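Local coordinates for Rep protein (Adeno-associated virus - 5, PDB 1M55) that probably nicks viral DNA at the replication origin, acting as the metal-dependent endonuclease domain of a rolling-circle-type replication initiator, at residues E74-F88 with L154-N168. Sequence-based numbering, arbitrary orientation.
With ZN (zinc ion), chain C.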
loop_
_atom_site.group_PDB
_atom_site.type_symbol
_atom_site.label_atom_id
_atom_site.label_comp_id
_atom_site.label_asym_id
_atom_site.label_seq_id
_atom_site.Cartn_x
_atom_site.Cartn_y
_atom_site.Cartn_z
ATOM N N GLU A 74 -7.443 15.613 3.129
ATOM C CA GLU A 74 -6.173 14.911 2.995
ATOM C C GLU A 74 -6.267 13.766 4.003
ATOM O O GLU A 74 -5.804 13.881 5.135
ATOM C CB GLU A 74 -4.998 15.828 3.347
ATOM C CG GLU A 74 -3.618 15.179 3.210
ATOM C CD GLU A 74 -3.144 15.028 1.767
ATOM O OE1 GLU A 74 -3.874 15.417 0.831
ATOM O OE2 GLU A 74 -2.021 14.524 1.569
ATOM N N SER A 75 -6.920 12.681 3.603
ATOM C CA SER A 75 -7.106 11.526 4.469
ATOM C C SER A 75 -5.815 10.955 5.056
ATOM O O SER A 75 -4.773 10.909 4.385
ATOM C CB SER A 75 -7.849 10.421 3.713
ATOM O OG SER A 75 -9.126 10.856 3.276
ATOM N N LYS A 76 -5.891 10.543 6.320
ATOM C CA LYS A 76 -4.760 9.938 7.011
ATOM C C LYS A 76 -4.606 8.533 6.441
ATOM O O LYS A 76 -5.607 7.885 6.084
ATOM C CB LYS A 76 -5.022 9.862 8.515
ATOM C CG LYS A 76 -4.996 11.208 9.222
ATOM C CD LYS A 76 -3.619 11.848 9.130
ATOM C CE LYS A 76 -3.556 13.152 9.910
ATOM N NZ LYS A 76 -2.173 13.701 9.953
ATOM N N PHE A 77 -3.366 8.062 6.365
ATOM C CA PHE A 77 -3.088 6.744 5.815
ATOM C C PHE A 77 -1.796 6.156 6.348
ATOM O O PHE A 77 -0.952 6.864 6.907
ATOM C CB PHE A 77 -2.960 6.826 4.275
ATOM C CG PHE A 77 -1.762 7.632 3.796
ATOM C CD1 PHE A 77 -0.501 7.043 3.673
ATOM C CD2 PHE A 77 -1.896 8.985 3.494
ATOM C CE1 PHE A 77 0.610 7.794 3.260
ATOM C CE2 PHE A 77 -0.792 9.745 3.079
ATOM C CZ PHE A 77 0.460 9.146 2.964
ATOM N N PHE A 78 -1.680 4.842 6.194
ATOM C CA PHE A 78 -0.476 4.098 6.517
ATOM C C PHE A 78 -0.478 3.029 5.434
ATOM O O PHE A 78 -1.407 2.228 5.348
ATOM C CB PHE A 78 -0.483 3.453 7.904
ATOM C CG PHE A 78 0.834 2.802 8.252
ATOM C CD1 PHE A 78 1.837 3.524 8.893
ATOM C CD2 PHE A 78 1.104 1.487 7.863
ATOM C CE1 PHE A 78 3.093 2.951 9.138
ATOM C CE2 PHE A 78 2.350 0.908 8.104
ATOM C CZ PHE A 78 3.347 1.645 8.741
ATOM N N VAL A 79 0.515 3.089 4.556
ATOM C CA VAL A 79 0.628 2.159 3.444
ATOM C C VAL A 79 1.940 1.401 3.558
ATOM O O VAL A 79 3.004 2.007 3.711
ATOM C CB VAL A 79 0.597 2.924 2.097
ATOM C CG1 VAL A 79 0.739 1.965 0.920
ATOM C CG2 VAL A 79 -0.698 3.721 1.974
ATOM N N GLN A 80 1.862 0.077 3.521
ATOM C CA GLN A 80 3.062 -0.741 3.608
ATOM C C GLN A 80 3.203 -1.644 2.384
ATOM O O GLN A 80 2.272 -2.367 2.021
ATOM C CB GLN A 80 3.065 -1.567 4.898
ATOM C CG GLN A 80 4.323 -2.396 5.085
ATOM C CD GLN A 80 4.546 -2.775 6.528
ATOM O OE1 GLN A 80 4.904 -1.937 7.346
ATOM N NE2 GLN A 80 4.335 -4.043 6.850
ATOM N N PHE A 81 4.356 -1.545 1.727
ATOM C CA PHE A 81 4.674 -2.339 0.542
ATOM C C PHE A 81 5.429 -3.591 0.998
ATOM O O PHE A 81 6.442 -3.497 1.704
ATOM C CB PHE A 81 5.535 -1.509 -0.421
ATOM C CG PHE A 81 5.837 -2.199 -1.724
ATOM C CD1 PHE A 81 7.113 -2.137 -2.275
ATOM C CD2 PHE A 81 4.853 -2.922 -2.393
ATOM C CE1 PHE A 81 7.406 -2.790 -3.474
ATOM C CE2 PHE A 81 5.139 -3.578 -3.593
ATOM C CZ PHE A 81 6.418 -3.510 -4.130
ATOM N N GLU A 82 4.942 -4.754 0.579
ATOM C CA GLU A 82 5.543 -6.025 0.966
ATOM C C GLU A 82 5.774 -6.975 -0.201
ATOM O O GLU A 82 5.108 -6.895 -1.237
ATOM C CB GLU A 82 4.648 -6.743 1.985
ATOM C CG GLU A 82 4.462 -6.014 3.305
ATOM C CD GLU A 82 3.456 -6.692 4.217
ATOM O OE1 GLU A 82 2.977 -7.797 3.887
ATOM O OE2 GLU A 82 3.138 -6.116 5.272
ATOM N N LYS A 83 6.724 -7.881 -0.004
ATOM C CA LYS A 83 7.049 -8.911 -0.979
ATOM C C LYS A 83 6.448 -10.178 -0.366
ATOM O O LYS A 83 7.021 -10.763 0.558
ATOM C CB LYS A 83 8.566 -9.046 -1.117
ATOM C CG LYS A 83 9.025 -10.083 -2.122
ATOM C CD LYS A 83 10.549 -10.096 -2.219
ATOM C CE LYS A 83 11.033 -10.912 -3.415
ATOM N NZ LYS A 83 10.623 -12.342 -3.333
ATOM N N GLY A 84 5.242 -10.524 -0.800
ATOM C CA GLY A 84 4.577 -11.704 -0.282
ATOM C C GLY A 84 5.083 -12.981 -0.918
ATOM O O GLY A 84 5.992 -12.955 -1.755
ATOM N N SER A 85 4.486 -14.106 -0.540
ATOM C CA SER A 85 4.890 -15.392 -1.093
ATOM C C SER A 85 4.542 -15.491 -2.580
ATOM O O SER A 85 5.285 -16.095 -3.357
ATOM C CB SER A 85 4.226 -16.529 -0.316
ATOM O OG SER A 85 2.857 -16.236 -0.093
ATOM N N GLU A 86 3.417 -14.887 -2.968
ATOM C CA GLU A 86 2.961 -14.907 -4.357
ATOM C C GLU A 86 3.040 -13.568 -5.081
ATOM O O GLU A 86 3.290 -13.530 -6.286
ATOM C CB GLU A 86 1.508 -15.403 -4.448
ATOM C CG GLU A 86 1.320 -16.914 -4.477
ATOM C CD GLU A 86 1.637 -17.572 -3.150
ATOM O OE1 GLU A 86 0.840 -17.418 -2.200
ATOM O OE2 GLU A 86 2.689 -18.240 -3.058
ATOM N N TYR A 87 2.791 -12.474 -4.367
ATOM C CA TYR A 87 2.791 -11.161 -5.004
ATOM C C TYR A 87 3.381 -10.043 -4.180
ATOM O O TYR A 87 3.379 -10.089 -2.949
ATOM C CB TYR A 87 1.350 -10.719 -5.291
ATOM C CG TYR A 87 0.519 -11.667 -6.111
ATOM C CD1 TYR A 87 -0.289 -12.618 -5.495
ATOM C CD2 TYR A 87 0.519 -11.597 -7.502
ATOM C CE1 TYR A 87 -1.081 -13.473 -6.245
ATOM C CE2 TYR A 87 -0.272 -12.450 -8.265
ATOM C CZ TYR A 87 -1.067 -13.384 -7.627
ATOM O OH TYR A 87 -1.864 -14.228 -8.363
ATOM N N PHE A 88 3.884 -9.032 -4.875
ATOM C CA PHE A 88 4.349 -7.824 -4.215
ATOM C C PHE A 88 2.988 -7.156 -4.018
ATOM O O PHE A 88 2.135 -7.197 -4.916
ATOM C CB PHE A 88 5.203 -6.979 -5.155
ATOM C CG PHE A 88 6.615 -7.454 -5.275
ATOM C CD1 PHE A 88 6.959 -8.432 -6.203
ATOM C CD2 PHE A 88 7.607 -6.925 -4.453
ATOM C CE1 PHE A 88 8.275 -8.877 -6.311
ATOM C CE2 PHE A 88 8.927 -7.360 -4.552
ATOM C CZ PHE A 88 9.262 -8.339 -5.484
ATOM N N LEU A 154 1.320 -4.729 11.016
ATOM C CA LEU A 154 2.201 -4.224 9.966
ATOM C C LEU A 154 3.629 -3.917 10.397
ATOM O O LEU A 154 4.580 -4.324 9.727
ATOM C CB LEU A 154 1.579 -3.003 9.292
ATOM C CG LEU A 154 0.201 -3.239 8.667
ATOM C CD1 LEU A 154 -0.273 -1.949 8.010
ATOM C CD2 LEU A 154 0.258 -4.370 7.645
ATOM N N LEU A 155 3.791 -3.219 11.518
ATOM C CA LEU A 155 5.131 -2.870 11.994
ATOM C C LEU A 155 6.097 -4.041 12.241
ATOM O O LEU A 155 7.302 -3.885 12.047
ATOM C CB LEU A 155 5.068 -1.967 13.235
ATOM C CG LEU A 155 4.414 -0.589 13.076
ATOM C CD1 LEU A 155 4.747 0.267 14.293
ATOM C CD2 LEU A 155 4.902 0.100 11.802
ATOM N N PRO A 156 5.594 -5.216 12.680
ATOM C CA PRO A 156 6.471 -6.371 12.928
ATOM C C PRO A 156 7.196 -6.945 11.704
ATOM O O PRO A 156 8.175 -7.680 11.860
ATOM C CB PRO A 156 5.508 -7.413 13.500
ATOM C CG PRO A 156 4.472 -6.598 14.175
ATOM C CD PRO A 156 4.231 -5.500 13.172
ATOM N N LYS A 157 6.699 -6.674 10.499
ATOM C CA LYS A 157 7.334 -7.209 9.296
ATOM C C LYS A 157 8.783 -6.745 9.162
ATOM O O LYS A 157 9.096 -5.585 9.433
ATOM C CB LYS A 157 6.549 -6.829 8.035
ATOM C CG LYS A 157 5.401 -7.772 7.683
ATOM C CD LYS A 157 4.178 -7.541 8.539
ATOM C CE LYS A 157 3.098 -8.579 8.255
ATOM N NZ LYS A 157 2.652 -8.569 6.840
ATOM N N VAL A 158 9.664 -7.660 8.764
ATOM C CA VAL A 158 11.078 -7.341 8.580
ATOM C C VAL A 158 11.446 -7.628 7.124
ATOM O O VAL A 158 10.640 -8.195 6.377
ATOM C CB VAL A 158 11.996 -8.168 9.537
ATOM C CG1 VAL A 158 11.719 -7.805 10.982
ATOM C CG2 VAL A 158 11.788 -9.659 9.322
ATOM N N GLN A 159 12.638 -7.212 6.705
ATOM C CA GLN A 159 13.076 -7.452 5.332
ATOM C C GLN A 159 13.407 -8.933 5.161
ATOM O O GLN A 159 13.859 -9.580 6.108
ATOM C CB GLN A 159 14.298 -6.593 5.006
ATOM C CG GLN A 159 14.026 -5.100 5.072
ATOM C CD GLN A 159 15.214 -4.281 4.629
ATOM O OE1 GLN A 159 16.103 -3.975 5.423
ATOM N NE2 GLN A 159 15.244 -3.925 3.356
ATOM N N PRO A 160 13.225 -9.486 3.950
ATOM C CA PRO A 160 12.741 -8.844 2.722
ATOM C C PRO A 160 11.222 -8.716 2.552
ATOM O O PRO A 160 10.768 -8.142 1.558
ATOM C CB PRO A 160 13.346 -9.720 1.631
ATOM C CG PRO A 160 13.241 -11.079 2.235
ATOM C CD PRO A 160 13.700 -10.855 3.663
ATOM N N GLU A 161 10.428 -9.260 3.478
ATOM C CA GLU A 161 8.974 -9.130 3.350
ATOM C C GLU A 161 8.623 -7.643 3.329
ATOM O O GLU A 161 7.857 -7.188 2.480
ATOM C CB GLU A 161 8.226 -9.817 4.493
ATOM C CG GLU A 161 6.711 -9.714 4.316
ATOM C CD GLU A 161 5.910 -10.387 5.410
ATOM O OE1 GLU A 161 6.500 -11.051 6.287
ATOM O OE2 GLU A 161 4.671 -10.248 5.389
ATOM N N LEU A 162 9.165 -6.897 4.285
ATOM C CA LEU A 162 8.946 -5.456 4.337
ATOM C C LEU A 162 9.805 -4.857 3.232
ATOM O O LEU A 162 11.014 -5.102 3.179
ATOM C CB LEU A 162 9.388 -4.885 5.690
ATOM C CG LEU A 162 9.455 -3.356 5.785
ATOM C CD1 LEU A 162 8.074 -2.764 5.568
ATOM C CD2 LEU A 162 10.013 -2.934 7.133
ATOM N N GLN A 163 9.177 -4.102 2.338
ATOM C CA GLN A 163 9.888 -3.464 1.238
ATOM C C GLN A 163 9.973 -1.950 1.431
ATOM O O GLN A 163 11.023 -1.351 1.197
ATOM C CB GLN A 163 9.210 -3.793 -0.091
ATOM C CG GLN A 163 9.383 -5.239 -0.543
ATOM C CD GLN A 163 10.748 -5.499 -1.149
ATOM O OE1 GLN A 163 11.212 -4.743 -2.004
ATOM N NE2 GLN A 163 11.394 -6.575 -0.722
ATOM N N TRP A 164 8.883 -1.343 1.896
ATOM C CA TRP A 164 8.834 0.104 2.112
ATOM C C TRP A 164 7.515 0.441 2.798
ATOM O O TRP A 164 6.620 -0.397 2.873
ATOM C CB TRP A 164 8.892 0.825 0.759
ATOM C CG TRP A 164 9.490 2.205 0.788
ATOM C CD1 TRP A 164 8.824 3.385 0.930
ATOM C CD2 TRP A 164 10.869 2.541 0.599
ATOM N NE1 TRP A 164 9.702 4.440 0.830
ATOM C CE2 TRP A 164 10.964 3.950 0.627
ATOM C CE3 TRP A 164 12.034 1.790 0.401
ATOM C CZ2 TRP A 164 12.179 4.624 0.464
ATOM C CZ3 TRP A 164 13.245 2.461 0.240
ATOM C CH2 TRP A 164 13.305 3.865 0.272
ATOM N N ALA A 165 7.393 1.666 3.298
ATOM C CA ALA A 165 6.158 2.100 3.936
ATOM C C ALA A 165 6.090 3.620 3.914
ATOM O O ALA A 165 7.122 4.291 3.858
ATOM C CB ALA A 165 6.061 1.573 5.371
ATOM N N TRP A 166 4.869 4.144 3.934
ATOM C CA TRP A 166 4.621 5.584 3.906
ATOM C C TRP A 166 3.456 5.879 4.842
ATOM O O TRP A 166 2.552 5.057 5.001
ATOM C CB TRP A 166 4.189 6.042 2.506
ATOM C CG TRP A 166 5.091 5.689 1.359
ATOM C CD1 TRP A 166 5.991 6.515 0.742
ATOM C CD2 TRP A 166 5.083 4.469 0.602
ATOM N NE1 TRP A 166 6.527 5.892 -0.362
ATOM C CE2 TRP A 166 5.988 4.637 -0.472
ATOM C CE3 TRP A 166 4.390 3.255 0.722
ATOM C CZ2 TRP A 166 6.218 3.635 -1.424
ATOM C CZ3 TRP A 166 4.617 2.261 -0.226
ATOM C CH2 TRP A 166 5.524 2.459 -1.285
ATOM N N THR A 167 3.440 7.076 5.416
ATOM C CA THR A 167 2.349 7.464 6.300
ATOM C C THR A 167 2.375 8.956 6.579
ATOM O O THR A 167 3.425 9.601 6.465
ATOM C CB THR A 167 2.423 6.729 7.662
ATOM O OG1 THR A 167 1.261 7.036 8.439
ATOM C CG2 THR A 167 3.663 7.145 8.438
ATOM N N ASN A 168 1.201 9.508 6.866
ATOM C CA ASN A 168 1.099 10.912 7.235
ATOM C C ASN A 168 0.619 10.984 8.689
ATOM O O ASN A 168 0.150 12.023 9.152
ATOM C CB ASN A 168 0.210 11.723 6.274
ATOM C CG ASN A 168 -1.210 11.209 6.192
ATOM O OD1 ASN A 168 -1.559 10.192 6.790
ATOM N ND2 ASN A 168 -2.038 11.905 5.425
HETATM ZN ZN ZN C . 1.101 -8.422 3.261
HETATM O O HOH W 1 -0.504 13.914 3.783
#
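Glu82 is reached by Lys157, from the loop leading into strand 162-167, which pairs antiparallel with strand 77-83 in the sheet of the Rep nuclease domain; they illustrate how second-shell residues can position a metal ligand. Glu82 OE1 binds the zinc ion at 2.1 Å, with His89 and His91 of the neighbouring strand completing the protein ligands. Its other oxygen is gripped twice: Lys157 NZ meets OE2 on the syn side at 3.0 Å, while Gln80 NE2 takes the anti lone pair, which should fix the carboxylate's rotation. The Gln80 amide gets there because CG lies anti to the backbone N (chi1 -177°) and the chain runs on extended; its second N-H reaches Leu154 O from above the carbonyl plane. Lys157, bent at chi2 and chi4, also bridges to Glu161 OE2, probably offsetting the negative charge of the neighbouring Glu82 and Glu161 carboxylates. Beside this site a classic beta bulge sets Gln163 and Trp164 against Phe81, whose carbonyl accepts both their N-H groups. On the sheet face bearing Val79, the Trp166 indole crosses Val79 at a slant, CE3 to CG1 3.9 Å. At the far end Asn168 mimics a strand partner: its amide, 34° from the Phe77 ring plane, accepts from Phe77 N at OD1 (2.8 Å) and donates through ND2 to Ser75 O at 3.1 Å.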